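Local coordinates for ESX secretion system protein YukD (Bacillus subtilis, PDB 2BPS) that is required for secretion of YukE and is a probable component or regulator of the ESX/ESAT-6-like secretion system, built as a ubiquitin-like protein, at residues 12-16 with 44-48; 51-57 with 75-81. One frame throughout, in Å; residues are numbered along the deposited sequence.

Contact 1 (12-16 with 44-48)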
# COMPACT_ATOMS: atom_id res chain seq x y z
N LYS A 12 3.52 4.87 -8.83
CA LYS A 12 4.18 4.83 -10.12
C LYS A 12 3.15 4.75 -11.27
O LYS A 12 3.24 5.51 -12.23
CB LYS A 12 5.12 3.62 -10.17
CG LYS A 12 5.88 3.44 -11.47
CD LYS A 12 6.64 2.10 -11.50
CE LYS A 12 7.75 2.01 -10.43
NZ LYS A 12 8.90 2.97 -10.61
N HIS A 13 2.19 3.84 -11.14
CA HIS A 13 1.16 3.61 -12.14
C HIS A 13 0.04 4.64 -12.15
O HIS A 13 -1.05 4.38 -12.67
CB HIS A 13 0.54 2.22 -11.96
CG HIS A 13 1.52 1.10 -12.06
ND1 HIS A 13 1.27 -0.17 -11.56
CD2 HIS A 13 2.78 1.06 -12.56
CE1 HIS A 13 2.33 -0.93 -11.76
NE2 HIS A 13 3.26 -0.21 -12.36
N TYR A 14 0.27 5.79 -11.54
CA TYR A 14 -0.74 6.83 -11.52
C TYR A 14 -0.07 8.19 -11.71
O TYR A 14 0.62 8.40 -12.71
CB TYR A 14 -1.54 6.76 -10.22
CG TYR A 14 -2.31 5.47 -10.09
CD1 TYR A 14 -1.69 4.28 -9.70
CD2 TYR A 14 -3.66 5.42 -10.39
CE1 TYR A 14 -2.40 3.07 -9.64
CE2 TYR A 14 -4.38 4.21 -10.33
CZ TYR A 14 -3.74 3.05 -9.96
OH TYR A 14 -4.43 1.87 -9.93
N ASN A 15 -0.25 9.13 -10.78
CA ASN A 15 0.39 10.43 -10.96
C ASN A 15 1.90 10.34 -10.72
O ASN A 15 2.63 11.31 -10.90
CB ASN A 15 -0.22 11.49 -10.04
CG ASN A 15 0.01 11.19 -8.58
OD1 ASN A 15 0.86 10.36 -8.23
ND2 ASN A 15 -0.73 11.88 -7.71
N GLY A 16 2.35 9.16 -10.28
CA GLY A 16 3.77 8.92 -10.04
C GLY A 16 4.40 9.41 -8.75
O GLY A 16 5.63 9.40 -8.62
N MET A 44 -7.49 10.04 -10.83
CA MET A 44 -7.47 8.84 -11.65
C MET A 44 -8.80 8.14 -11.94
O MET A 44 -9.33 8.32 -13.04
CB MET A 44 -6.46 7.83 -11.09
CG MET A 44 -5.03 8.38 -10.92
SD MET A 44 -4.34 9.44 -12.23
CE MET A 44 -3.79 10.95 -11.25
N PRO A 45 -9.37 7.35 -11.01
CA PRO A 45 -9.10 6.89 -9.65
C PRO A 45 -8.29 5.58 -9.59
O PRO A 45 -7.57 5.26 -10.53
CB PRO A 45 -10.51 6.70 -9.11
CG PRO A 45 -11.16 6.03 -10.26
CD PRO A 45 -10.71 6.89 -11.43
N PRO A 46 -8.41 4.79 -8.50
CA PRO A 46 -7.64 3.55 -8.43
C PRO A 46 -8.26 2.43 -9.25
O PRO A 46 -9.45 2.47 -9.57
CB PRO A 46 -7.65 3.22 -6.95
CG PRO A 46 -9.01 3.65 -6.56
CD PRO A 46 -9.12 5.01 -7.23
N ARG A 47 -7.45 1.43 -9.58
CA ARG A 47 -7.91 0.31 -10.37
C ARG A 47 -8.54 -0.77 -9.51
O ARG A 47 -8.06 -1.07 -8.42
CB ARG A 47 -6.74 -0.28 -11.15
CG ARG A 47 -7.14 -1.26 -12.23
CD ARG A 47 -5.93 -1.64 -13.06
NE ARG A 47 -5.06 -0.47 -13.22
CZ ARG A 47 -3.92 -0.46 -13.90
NH1 ARG A 47 -3.21 0.66 -13.98
NH2 ARG A 47 -3.50 -1.57 -14.51
N GLU A 48 -9.62 -1.33 -10.02
CA GLU A 48 -10.34 -2.38 -9.32
C GLU A 48 -9.40 -3.54 -9.00
O GLU A 48 -8.33 -3.66 -9.60
CB GLU A 48 -11.50 -2.86 -10.21
CG GLU A 48 -12.18 -4.14 -9.76
CD GLU A 48 -11.76 -5.35 -10.58
OE1 GLU A 48 -12.13 -6.48 -10.21
OE2 GLU A 48 -11.06 -5.16 -11.60
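Two irregular loops can be joined by a single aromatic side chain, and residues 12-16 and 44-48 illustrate the principle. At the start of the first loop, Lys12 stays out of reach of the second, and the work falls to Tyr14, which lies across the gap between the loops. Its ring meets the second loop along the edge: CD2 of Tyr14 approaches CG of Met44 at 3.3 Å, and CE2 of Tyr14 is 3.4 Å from the carbonyl O of Pro45. At the far end the backbone N of Arg47 donates a hydrogen bond to OH of Tyr14 (3.1 Å), and the same hydroxyl also bonds to the C-terminal residue Leu81. The peptide before Pro45 is cis, a bend consistent with the way Met44, the Pro45 carbonyl and the Arg47 amide follow one another round the phenol. Next in sequence, Asn15 adds a smaller touch, its CB 3.8 Å from CE of Met44, while its OD1 is hydrogen-bonded to Ser17. Gly16 then continues the turn with a positive phi, which favours glycine there. The contact is modest, burying 272 Å², both sides summed, at the protein surface, and joins the turn between strands 4-10 and 18-24 to the connection from helix 31-39 to strand 51-54. Trp37 of that helix packs edge-to-face with Tyr14 and touches Met44, Pro45 and Pro46, while Ile80 of strand 77-80 also meets the tyrosine.

Contact 2 (51-57 with 75-81)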
# COMPACT_ATOMS: atom_id res chain seq x y z
N TRP A 51 -4.75 -4.43 -6.25
CA TRP A 51 -3.57 -5.26 -6.16
C TRP A 51 -2.31 -4.44 -5.87
O TRP A 51 -2.09 -3.37 -6.45
CB TRP A 51 -3.39 -6.09 -7.44
CG TRP A 51 -4.55 -6.99 -7.73
CD1 TRP A 51 -5.65 -6.68 -8.49
CD2 TRP A 51 -4.77 -8.31 -7.21
NE1 TRP A 51 -6.54 -7.73 -8.47
CE2 TRP A 51 -6.03 -8.74 -7.70
CE3 TRP A 51 -4.04 -9.16 -6.39
CZ2 TRP A 51 -6.57 -9.99 -7.38
CZ3 TRP A 51 -4.57 -10.41 -6.07
CH2 TRP A 51 -5.83 -10.81 -6.57
N ILE A 52 -1.50 -4.97 -4.95
CA ILE A 52 -0.26 -4.35 -4.52
C ILE A 52 0.93 -5.26 -4.78
O ILE A 52 0.83 -6.48 -4.67
CB ILE A 52 -0.29 -4.03 -2.99
CG1 ILE A 52 -0.95 -2.68 -2.75
CG2 ILE A 52 1.11 -4.05 -2.40
CD1 ILE A 52 -2.41 -2.67 -3.08
N ARG A 53 2.05 -4.64 -5.10
CA ARG A 53 3.28 -5.37 -5.35
C ARG A 53 4.31 -4.88 -4.37
O ARG A 53 4.58 -3.68 -4.32
CB ARG A 53 3.78 -5.08 -6.76
CG ARG A 53 5.15 -5.64 -7.01
CD ARG A 53 5.77 -5.03 -8.26
NE ARG A 53 7.12 -5.57 -8.44
CZ ARG A 53 8.14 -4.88 -8.93
NH1 ARG A 53 9.33 -5.46 -9.04
NH2 ARG A 53 7.98 -3.62 -9.30
N VAL A 54 4.88 -5.77 -3.56
CA VAL A 54 5.91 -5.32 -2.64
C VAL A 54 7.19 -5.37 -3.44
O VAL A 54 7.81 -6.42 -3.59
CB VAL A 54 6.04 -6.21 -1.42
CG1 VAL A 54 7.18 -5.71 -0.55
CG2 VAL A 54 4.74 -6.19 -0.64
N VAL A 55 7.55 -4.22 -3.96
CA VAL A 55 8.72 -4.05 -4.79
C VAL A 55 9.99 -4.75 -4.32
O VAL A 55 10.59 -5.53 -5.06
CB VAL A 55 9.00 -2.56 -4.97
CG1 VAL A 55 10.16 -2.35 -5.90
CG2 VAL A 55 7.74 -1.88 -5.49
N ASN A 56 10.41 -4.45 -3.10
CA ASN A 56 11.62 -5.02 -2.55
C ASN A 56 11.55 -6.53 -2.38
O ASN A 56 12.58 -7.18 -2.16
CB ASN A 56 11.94 -4.35 -1.20
CG ASN A 56 10.77 -4.40 -0.22
OD1 ASN A 56 10.80 -5.17 0.75
ND2 ASN A 56 9.75 -3.59 -0.46
N LYS A 57 10.36 -7.09 -2.49
CA LYS A 57 10.20 -8.52 -2.35
C LYS A 57 9.61 -9.15 -3.57
O LYS A 57 9.35 -10.35 -3.59
CB LYS A 57 9.33 -8.84 -1.14
CG LYS A 57 10.04 -8.67 0.18
CD LYS A 57 9.10 -8.82 1.35
CE LYS A 57 9.83 -8.57 2.68
NZ LYS A 57 8.89 -8.42 3.83
N GLY A 75 10.17 -0.60 5.97
CA GLY A 75 11.12 -0.72 4.88
C GLY A 75 10.46 -1.13 3.58
O GLY A 75 10.94 -0.76 2.50
N ASP A 76 9.38 -1.90 3.66
CA ASP A 76 8.66 -2.36 2.47
C ASP A 76 8.11 -1.20 1.62
O ASP A 76 7.65 -0.18 2.14
CB ASP A 76 7.50 -3.29 2.86
CG ASP A 76 7.98 -4.67 3.25
OD1 ASP A 76 9.20 -4.90 3.20
OD2 ASP A 76 7.13 -5.53 3.60
N ARG A 77 8.17 -1.37 0.31
CA ARG A 77 7.67 -0.37 -0.61
C ARG A 77 6.50 -1.01 -1.33
O ARG A 77 6.67 -2.03 -2.01
CB ARG A 77 8.77 0.01 -1.61
CG ARG A 77 8.43 1.17 -2.54
CD ARG A 77 9.52 1.31 -3.58
NE ARG A 77 9.35 2.48 -4.45
CZ ARG A 77 10.04 3.61 -4.34
NH1 ARG A 77 9.80 4.62 -5.17
NH2 ARG A 77 10.96 3.75 -3.39
N LEU A 78 5.30 -0.45 -1.16
CA LEU A 78 4.14 -1.01 -1.83
C LEU A 78 3.81 -0.23 -3.09
O LEU A 78 3.57 0.98 -3.05
CB LEU A 78 2.91 -1.04 -0.91
CG LEU A 78 3.00 -1.72 0.46
CD1 LEU A 78 1.59 -2.04 0.95
CD2 LEU A 78 3.81 -2.99 0.38
N GLU A 79 3.83 -0.92 -4.22
CA GLU A 79 3.54 -0.31 -5.50
C GLU A 79 2.09 -0.66 -5.76
O GLU A 79 1.74 -1.84 -5.84
CB GLU A 79 4.46 -0.93 -6.56
CG GLU A 79 4.40 -0.35 -7.96
CD GLU A 79 5.33 -1.12 -8.92
OE1 GLU A 79 4.83 -1.95 -9.73
OE2 GLU A 79 6.56 -0.89 -8.85
N ILE A 80 1.24 0.35 -5.85
CA ILE A 80 -0.17 0.12 -6.12
C ILE A 80 -0.28 -0.14 -7.61
O ILE A 80 0.22 0.65 -8.42
CB ILE A 80 -1.02 1.35 -5.78
CG1 ILE A 80 -1.09 1.52 -4.26
CG2 ILE A 80 -2.42 1.20 -6.38
CD1 ILE A 80 -1.65 2.86 -3.80
N LEU A 81 -0.92 -1.24 -7.98
CA LEU A 81 -1.05 -1.54 -9.39
C LEU A 81 -2.32 -0.89 -9.92
O LEU A 81 -3.23 -0.60 -9.11
CB LEU A 81 -1.09 -3.05 -9.62
CG LEU A 81 0.06 -3.92 -9.10
CD1 LEU A 81 -0.27 -5.37 -9.35
CD2 LEU A 81 1.37 -3.57 -9.78
OXT LEU A 81 -2.39 -0.70 -11.15
O HOH W 1 -5.06 -3.24 -8.75
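Side chains alternate between the two faces of a β-strand, and strands 51-54 and 77-80, paired antiparallel, illustrate how each face is filled. On one face, CG2 of Ile52 lies 3.8 Å from CB of Leu78 and CG2 of Val54 is 3.5 Å from CD2 of Leu78, so the leucine fills the hollow between the two branched side chains. Ile80 continues this apolar face, which helix 31-39 covers as in the ubiquitin-like β-grasp fold. Around Arg53 and Glu79, on the other face, Val55 and Leu81 pack from beyond the strand ends: CG2 of Val55 lies 3.6 Å from CB of Glu79, and CD2 of Leu81 is 4.1 Å from CB of Arg53. Between the strands, Arg53 N to Glu79 O and Glu79 N to Arg53 O are hydrogen bonds of 2.9 Å, and a water joins Trp51 N to Leu81 O. The chemistry implies an apolar face buried against the helix, with charges paired elsewhere: Arg53 NH2 with Glu79 OE2 (3.1 Å), flanked by aliphatic groups, and, at the end of the sheet, Lys57 NZ with Asp76 OD2 (3.4 Å), an oxygen also hydrogen-bonded to Thr73 N. Both salt bridges are weak as hydrogen bonds.

Followed from the N terminus, the chain runs through strand 4-10 into residues 12-16, then through strand 18-24 and helix 31-39 before residues 44-48 close contact 1. Contact 2 opens only afterwards, at residues 51-57, and closes when the last strand returns with residues 75-81, having enclosed strand 59-62. The two loops therefore follow in series, neither nested nor crossed. The centres of contact 1 and contact 2 are about 14 Å apart. Yet the two meet in space: the C-terminal Leu81, at the end of contact 2, lies against Tyr14 and Arg47 of contact 1. Contact 1 thus ties the hairpin turn to the helix exit, contact 2 pairs neighbouring strands of the sheet, and the C terminus joins both.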